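PDB 2AHR: putative pyrroline carboxylate reductase, which catalyses the NAD(P)H-dependent reduction of 1-pyrroline-5-carboxylate to L-proline, the last step of proline biosynthesis. Local coordinates for the interface of chains A and B. Residues are numbered along the deposited sequence; one frame, centred on the assembly and turned at random. Chains: chain A/B, putative pyrroline carboxylate reductase.

The interface of chains A and B. Residues chain A 192, 195-196, 199; chain B 149, 151.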
ATOM      1  N   LYS A 192     -14.448  -6.255 -31.247  1.00 34.63           N
ATOM      2  CA  LYS A 192     -13.416  -7.090 -31.834  1.00 34.24           C
ATOM      3  C   LYS A 192     -12.543  -7.725 -30.753  1.00 33.96           C
ATOM      4  O   LYS A 192     -12.236  -8.907 -30.829  1.00 33.50           O
ATOM      5  CB  LYS A 192     -12.563  -6.252 -32.788  1.00 34.68           C
ATOM      6  CG  LYS A 192     -11.458  -6.998 -33.535  1.00 36.37           C
ATOM      7  CD  LYS A 192     -11.947  -8.260 -34.235  1.00 37.43           C
ATOM      8  CE  LYS A 192     -12.960  -7.952 -35.339  1.00 41.19           C
ATOM      9  NZ  LYS A 192     -13.452  -9.200 -35.989  1.00 40.56           N
ATOM     10  N   GLU A 195     -14.540 -10.429 -29.083  1.00 35.15           N
ATOM     11  CA  GLU A 195     -14.585 -11.597 -29.959  1.00 35.72           C
ATOM     12  C   GLU A 195     -13.265 -12.384 -29.817  1.00 35.56           C
ATOM     13  O   GLU A 195     -13.281 -13.584 -29.541  1.00 35.11           O
ATOM     14  CB  GLU A 195     -14.839 -11.179 -31.409  1.00 36.20           C
ATOM     15  CG  GLU A 195     -14.890 -12.354 -32.406  1.00 39.83           C
ATOM     16  CD  GLU A 195     -14.932 -11.915 -33.881  1.00 44.52           C
ATOM     17  OE1 GLU A 195     -14.925 -10.692 -34.164  1.00 45.71           O
ATOM     18  OE2 GLU A 195     -14.963 -12.810 -34.770  1.00 47.45           O
ATOM     19  N   ILE A 196     -12.128 -11.703 -29.963  1.00 35.24           N
ATOM     20  CA  ILE A 196     -10.822 -12.371 -29.840  1.00 35.08           C
ATOM     21  C   ILE A 196     -10.696 -13.098 -28.485  1.00 34.71           C
ATOM     22  O   ILE A 196     -10.430 -14.306 -28.439  1.00 33.73           O
ATOM     23  CB  ILE A 196      -9.645 -11.374 -30.028  1.00 35.09           C
ATOM     24  CG1 ILE A 196      -9.607 -10.858 -31.470  1.00 34.98           C
ATOM     25  CG2 ILE A 196      -8.291 -12.020 -29.653  1.00 34.34           C
ATOM     26  CD1 ILE A 196      -8.879  -9.538 -31.624  1.00 33.32           C
ATOM     27  N   GLN A 199     -13.220 -16.053 -27.656  1.00 35.98           N
ATOM     28  CA  GLN A 199     -12.830 -17.213 -28.450  1.00 36.01           C
ATOM     29  C   GLN A 199     -11.546 -17.831 -27.872  1.00 35.36           C
ATOM     30  O   GLN A 199     -11.400 -19.056 -27.827  1.00 34.98           O
ATOM     31  CB  GLN A 199     -12.621 -16.765 -29.892  1.00 36.57           C
ATOM     32  CG  GLN A 199     -12.335 -17.884 -30.891  1.00 40.99           C
ATOM     33  CD  GLN A 199     -12.037 -17.337 -32.304  1.00 44.47           C
ATOM     34  OE1 GLN A 199     -12.929 -16.751 -32.961  1.00 44.14           O
ATOM     35  NE2 GLN A 199     -10.783 -17.521 -32.764  1.00 39.50           N
TER
ATOM     36  N   SER B 149      -9.127 -20.111 -36.153  1.00 39.62           N
ATOM     37  CA  SER B 149      -9.713 -19.022 -36.905  1.00 39.91           C
ATOM     38  C   SER B 149      -8.618 -18.037 -37.279  1.00 39.97           C
ATOM     39  O   SER B 149      -7.523 -18.082 -36.704  1.00 40.35           O
ATOM     40  CB  SER B 149     -10.789 -18.316 -36.093  1.00 39.75           C
ATOM     41  OG  SER B 149     -11.798 -19.224 -35.687  1.00 42.49           O
ATOM     42  N   PHE B 151      -7.814 -13.820 -38.069  1.00 39.41           N
ATOM     43  CA  PHE B 151      -8.205 -12.409 -38.021  1.00 39.99           C
ATOM     44  C   PHE B 151      -7.315 -11.542 -38.934  1.00 40.47           C
ATOM     45  O   PHE B 151      -6.098 -11.533 -38.789  1.00 40.05           O
ATOM     46  CB  PHE B 151      -8.162 -11.881 -36.582  1.00 39.38           C
ATOM     47  CG  PHE B 151      -9.122 -12.578 -35.642  1.00 38.61           C
ATOM     48  CD1 PHE B 151     -10.310 -11.959 -35.256  1.00 37.19           C
ATOM     49  CD2 PHE B 151      -8.836 -13.852 -35.138  1.00 38.14           C
ATOM     50  CE1 PHE B 151     -11.201 -12.612 -34.385  1.00 37.39           C
ATOM     51  CE2 PHE B 151      -9.715 -14.505 -34.257  1.00 36.47           C
ATOM     52  CZ  PHE B 151     -10.896 -13.884 -33.888  1.00 36.49           C
TER
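B:Phe151 pushes its ring against A:Ile196, A:Glu195 and A:Gln199. The ring comes from strand 148-152 of chain B and meets one flank of helix 190-210 of chain A. The patch belongs to a two-fold interface between two copies of the reductase, so it recurs with the chains exchanged. The helix lies in the region of the family's dimerisation domain, which makes this probably part of the biological dimer.

The apolar core is a ring-on-aliphatic contact. A:Ile196 CG1 sits over one face of the B:Phe151 ring, 3.7 Å above its plane and shifted toward the rim. The ring atom nearest to A:Ile196 CG1 is B:Phe151 CE1, at 3.8 Å. The aliphatic chain of A:Lys192 runs past B:Phe151 in the opposite direction and touches it lightly: A:Lys192 CD lies 4.2 Å from B:Phe151 CD1.

Polar side chains border the ring without bonding across the interface. A:Glu195 stretches out with CG anti to the backbone N (chi1 179°). This brings its carboxylate to the CE1 corner of B:Phe151, the two planes 64° apart. A:Gln199 meets the ring tip to tip. The amide A:Gln199 NE2 lies at the ring edge, in plane, 3.5 Å from B:Phe151 CE2. The amide oxygen A:Gln199 OE1 is 3.6 Å from B:Phe151 CZ. A:Gln199 NE2 also packs on B:Ser149, 3.4 Å from the methylene B:Ser149 CB. The B:Ser149 hydroxyl OG is nearby, but the pair makes no hydrogen bond. Cohesion in this patch probably comes mainly from van der Waals contact.

A charged pair within chain A backs the contact. A:Lys192 bends at chi2 and chi3 and turns its ammonium toward A:Glu195, one helical turn on. This salt bridge probably steadies the carboxylate beside the ring. A:Lys192 NZ hydrogen-bonds A:Glu195 OE1 at 2.8 Å, on the syn side and 33° out of the carboxylate plane.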